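Local coordinates for protein Non-reducing end alpha-L-arabinofuranosidase BoGH43B (PDB 5JOZ) that removes terminal non-reducing alpha-L-arabinofuranosyl residues from xyloglucan side branches, converting S units to X units in the breakdown of this polysaccharide, at residues 339-352 / 484-498. Sequence-based numbering, arbitrary orientation.
Sequences KPGSLRLKGTAINF and YASGNGQANTNPADF. With CA (calcium ion), chain C.
Arg-344 and Asp-497 form a side-on, two-pronged salt bridge. NE of Arg-344 donates to OD1 of Asp-497 at 2.7 Å, and NH2 donates to OD2. Both carboxylate oxygens are met on the syn side, and the two planes lie only 10° apart. A bend at chi3 (-72°) turns the arginine end toward the acid. The guanidinium is sandwiched between CB of Lys-339 and CG of Pro-495, on opposite faces. A methionine in place of Arg-344 would probably leave the buried Asp-497 carboxylate without its charged mate. Beneath the bridge, strands 343-345 and 496-498 pair antiparallel. Leu-343 exchanges two backbone bonds with Phe-498, and Leu-345 two with Ala-496. Beyond the strands, Gly-347 O accepts from Asn-492 N and Thr-348 O from Gly-487 N. One water bonds Leu-345 O, Gly-347 N, Asn-492 ND2 and Asn-494 O. Gly-347 packs tightly, its CA 3.5 Å from Ala-485 CB; a side chain there would clash. Farther along, Asn-351 ND2 reaches Asn-488 OD1 at 2.8 Å, in plane and on a lone pair. Ser-486 OG donates to Ile-350 O from above the carbonyl plane. The Phe-352 and Tyr-484 rings form an offset stack with little overlap, centroids 4.7 Å apart. On the other face from the salt bridge, Leu-345 CB meets the Phe-498 ring edge at CE1. Gly-341 O binds calcium together with Asp-313 and Asp-499. The contact spans both sheets of the concanavalin A-like beta sandwich: strand 343-345 lies between 334-335 and 496-505, while Leu-343, Leu-345 and Phe-498 pack on Met-483 of strand 480-486.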
# COMPACT_ATOMS: atom_id res chain seq x y z
N LYS A 339 -21.49 -10.24 18.15
CA LYS A 339 -21.17 -9.93 19.54
C LYS A 339 -20.87 -8.43 19.63
O LYS A 339 -19.71 -8.04 19.56
CB LYS A 339 -19.99 -10.77 20.03
CG LYS A 339 -19.57 -10.54 21.48
CD LYS A 339 -20.64 -10.98 22.48
CE LYS A 339 -20.26 -10.64 23.92
NZ LYS A 339 -19.03 -11.34 24.37
N PRO A 340 -21.91 -7.59 19.79
CA PRO A 340 -21.70 -6.13 19.83
C PRO A 340 -20.59 -5.73 20.79
O PRO A 340 -20.54 -6.24 21.91
CB PRO A 340 -23.06 -5.57 20.30
CG PRO A 340 -24.06 -6.66 20.03
CD PRO A 340 -23.32 -7.96 20.07
N GLY A 341 -19.70 -4.85 20.34
CA GLY A 341 -18.56 -4.42 21.15
C GLY A 341 -17.32 -5.25 20.92
O GLY A 341 -16.25 -4.93 21.46
N SER A 342 -17.43 -6.31 20.11
CA SER A 342 -16.28 -7.12 19.77
C SER A 342 -16.22 -7.34 18.26
O SER A 342 -17.26 -7.40 17.60
CB SER A 342 -16.35 -8.47 20.47
OG SER A 342 -16.05 -8.34 21.84
N LEU A 343 -15.00 -7.47 17.73
CA LEU A 343 -14.83 -8.06 16.40
C LEU A 343 -14.73 -9.57 16.56
O LEU A 343 -13.77 -10.07 17.15
CB LEU A 343 -13.58 -7.53 15.69
CG LEU A 343 -13.30 -8.17 14.33
CD1 LEU A 343 -14.40 -7.95 13.29
CD2 LEU A 343 -11.98 -7.64 13.83
N ARG A 344 -15.73 -10.28 16.03
CA ARG A 344 -15.76 -11.74 16.05
C ARG A 344 -15.11 -12.29 14.79
O ARG A 344 -15.58 -12.03 13.68
CB ARG A 344 -17.19 -12.24 16.15
CG ARG A 344 -17.34 -13.75 16.15
CD ARG A 344 -18.62 -14.22 16.82
NE ARG A 344 -18.57 -14.06 18.28
CZ ARG A 344 -19.57 -14.34 19.11
NH1 ARG A 344 -20.73 -14.79 18.65
NH2 ARG A 344 -19.41 -14.17 20.42
N LEU A 345 -14.03 -13.05 14.98
CA LEU A 345 -13.30 -13.69 13.88
C LEU A 345 -13.53 -15.19 13.96
O LEU A 345 -13.27 -15.82 14.98
CB LEU A 345 -11.81 -13.35 14.00
CG LEU A 345 -11.00 -13.30 12.71
CD1 LEU A 345 -11.58 -12.29 11.73
CD2 LEU A 345 -9.55 -12.97 13.03
N LYS A 346 -14.08 -15.76 12.88
CA LYS A 346 -14.31 -17.20 12.77
C LYS A 346 -13.23 -17.82 11.88
O LYS A 346 -13.23 -17.64 10.66
CB LYS A 346 -15.67 -17.48 12.14
CG LYS A 346 -16.87 -17.02 12.93
CD LYS A 346 -18.11 -17.76 12.45
CE LYS A 346 -19.32 -17.51 13.34
NZ LYS A 346 -19.92 -16.17 13.10
N GLY A 347 -12.32 -18.56 12.49
CA GLY A 347 -11.28 -19.22 11.74
C GLY A 347 -11.85 -20.37 10.94
O GLY A 347 -12.56 -21.20 11.50
N THR A 348 -11.53 -20.41 9.65
CA THR A 348 -11.96 -21.48 8.77
C THR A 348 -10.80 -22.46 8.59
O THR A 348 -9.75 -22.30 9.21
CB THR A 348 -12.39 -20.92 7.40
OG1 THR A 348 -11.25 -20.38 6.72
CG2 THR A 348 -13.44 -19.82 7.57
N ALA A 349 -11.01 -23.46 7.74
CA ALA A 349 -9.92 -24.35 7.28
C ALA A 349 -8.79 -23.60 6.59
O ALA A 349 -7.64 -24.02 6.67
CB ALA A 349 -10.46 -25.42 6.33
N ILE A 350 -9.15 -22.50 5.91
CA ILE A 350 -8.19 -21.70 5.15
C ILE A 350 -7.11 -21.16 6.08
O ILE A 350 -7.43 -20.61 7.14
CB ILE A 350 -8.87 -20.49 4.44
CG1 ILE A 350 -10.13 -20.89 3.63
CG2 ILE A 350 -7.87 -19.77 3.55
CD1 ILE A 350 -9.95 -22.10 2.75
N ASN A 351 -5.85 -21.37 5.71
CA ASN A 351 -4.70 -20.62 6.28
C ASN A 351 -3.99 -19.85 5.14
O ASN A 351 -4.61 -19.61 4.10
CB ASN A 351 -3.77 -21.53 7.12
CG ASN A 351 -3.13 -22.67 6.31
OD1 ASN A 351 -2.95 -22.59 5.10
ND2 ASN A 351 -2.78 -23.74 7.02
N PHE A 352 -2.73 -19.45 5.32
CA PHE A 352 -2.01 -18.68 4.29
C PHE A 352 -1.53 -19.52 3.10
O PHE A 352 -1.26 -18.98 2.03
CB PHE A 352 -0.81 -17.95 4.90
CG PHE A 352 -1.16 -17.02 6.04
CD1 PHE A 352 -1.92 -15.88 5.81
CD2 PHE A 352 -0.72 -17.29 7.33
CE1 PHE A 352 -2.25 -15.03 6.86
CE2 PHE A 352 -1.05 -16.44 8.38
CZ PHE A 352 -1.82 -15.31 8.15
N TYR A 484 -6.11 -12.69 13.54
CA TYR A 484 -6.07 -13.92 12.74
C TYR A 484 -6.74 -15.08 13.48
O TYR A 484 -6.60 -15.20 14.69
CB TYR A 484 -4.62 -14.28 12.43
CG TYR A 484 -4.42 -15.53 11.61
CD1 TYR A 484 -4.85 -15.58 10.29
CD2 TYR A 484 -3.77 -16.65 12.15
CE1 TYR A 484 -4.65 -16.72 9.52
CE2 TYR A 484 -3.57 -17.80 11.38
CZ TYR A 484 -4.01 -17.82 10.06
OH TYR A 484 -3.84 -18.93 9.27
N ALA A 485 -7.46 -15.91 12.72
CA ALA A 485 -7.99 -17.18 13.18
C ALA A 485 -7.92 -18.24 12.06
O ALA A 485 -8.24 -17.95 10.92
CB ALA A 485 -9.43 -16.99 13.63
N SER A 486 -7.53 -19.46 12.41
CA SER A 486 -7.54 -20.56 11.45
C SER A 486 -7.60 -21.91 12.17
O SER A 486 -6.97 -22.10 13.21
CB SER A 486 -6.29 -20.50 10.57
OG SER A 486 -6.19 -21.63 9.71
N GLY A 487 -8.37 -22.84 11.61
CA GLY A 487 -8.38 -24.22 12.08
C GLY A 487 -7.54 -25.17 11.25
O GLY A 487 -7.59 -26.37 11.49
N ASN A 488 -6.81 -24.67 10.26
CA ASN A 488 -5.80 -25.45 9.53
C ASN A 488 -6.30 -26.81 9.01
O ASN A 488 -5.88 -27.88 9.49
CB ASN A 488 -4.54 -25.62 10.39
CG ASN A 488 -3.83 -24.30 10.66
OD1 ASN A 488 -3.27 -23.70 9.75
ND2 ASN A 488 -3.87 -23.84 11.90
N GLY A 489 -7.21 -26.76 8.03
CA GLY A 489 -7.88 -27.95 7.49
C GLY A 489 -9.32 -28.10 7.96
O GLY A 489 -10.16 -28.63 7.23
N GLN A 490 -9.59 -27.63 9.19
CA GLN A 490 -10.95 -27.59 9.77
C GLN A 490 -11.32 -26.16 10.10
O GLN A 490 -10.46 -25.31 10.25
CB GLN A 490 -10.99 -28.38 11.08
CG GLN A 490 -10.27 -29.71 11.10
CD GLN A 490 -10.79 -30.68 10.06
OE1 GLN A 490 -11.95 -30.61 9.64
NE2 GLN A 490 -9.92 -31.60 9.64
N ALA A 491 -12.62 -25.90 10.25
CA ALA A 491 -13.08 -24.65 10.86
C ALA A 491 -12.78 -24.68 12.36
O ALA A 491 -12.72 -25.76 12.95
CB ALA A 491 -14.57 -24.46 10.64
N ASN A 492 -12.58 -23.50 12.96
CA ASN A 492 -12.50 -23.38 14.42
C ASN A 492 -13.88 -23.68 14.98
O ASN A 492 -14.88 -23.24 14.43
CB ASN A 492 -12.03 -21.98 14.89
CG ASN A 492 -10.51 -21.82 14.88
OD1 ASN A 492 -9.76 -22.77 14.69
ND2 ASN A 492 -10.05 -20.59 15.11
N THR A 493 -13.93 -24.42 16.08
CA THR A 493 -15.19 -24.75 16.76
C THR A 493 -15.84 -23.48 17.29
O THR A 493 -17.03 -23.24 17.08
CB THR A 493 -14.97 -25.74 17.93
OG1 THR A 493 -13.95 -25.21 18.80
CG2 THR A 493 -14.53 -27.11 17.42
N ASN A 494 -15.03 -22.65 17.96
CA ASN A 494 -15.49 -21.41 18.57
C ASN A 494 -14.95 -20.17 17.85
O ASN A 494 -13.87 -20.19 17.26
CB ASN A 494 -15.02 -21.33 20.02
CG ASN A 494 -15.53 -22.47 20.87
OD1 ASN A 494 -16.72 -22.82 20.83
ND2 ASN A 494 -14.65 -23.05 21.67
N PRO A 495 -15.68 -19.06 17.94
CA PRO A 495 -15.16 -17.80 17.44
C PRO A 495 -14.05 -17.23 18.34
O PRO A 495 -13.98 -17.55 19.52
CB PRO A 495 -16.39 -16.88 17.47
CG PRO A 495 -17.28 -17.45 18.51
CD PRO A 495 -17.06 -18.93 18.46
N ALA A 496 -13.21 -16.38 17.75
CA ALA A 496 -12.25 -15.58 18.50
C ALA A 496 -12.78 -14.15 18.55
O ALA A 496 -12.96 -13.53 17.51
CB ALA A 496 -10.89 -15.62 17.84
N ASP A 497 -13.07 -13.65 19.75
CA ASP A 497 -13.68 -12.34 19.94
C ASP A 497 -12.63 -11.34 20.41
O ASP A 497 -12.04 -11.51 21.48
CB ASP A 497 -14.80 -12.42 20.97
CG ASP A 497 -16.02 -13.19 20.47
OD1 ASP A 497 -16.14 -13.47 19.25
OD2 ASP A 497 -16.89 -13.52 21.28
N PHE A 498 -12.40 -10.32 19.61
CA PHE A 498 -11.44 -9.26 19.92
C PHE A 498 -12.21 -8.06 20.44
O PHE A 498 -12.92 -7.41 19.68
CB PHE A 498 -10.64 -8.88 18.68
CG PHE A 498 -9.75 -9.99 18.19
CD1 PHE A 498 -10.26 -11.02 17.43
CD2 PHE A 498 -8.42 -10.02 18.54
CE1 PHE A 498 -9.45 -12.04 16.99
CE2 PHE A 498 -7.59 -11.05 18.10
CZ PHE A 498 -8.10 -12.05 17.32
CA CA C . -14.88 -3.40 22.59
O HOH W 1 -12.33 -18.65 15.43
O HOH W 2 -9.19 -18.86 8.59
O HOH W 3 -13.43 -2.04 23.93
O HOH W 4 -16.79 -2.11 23.37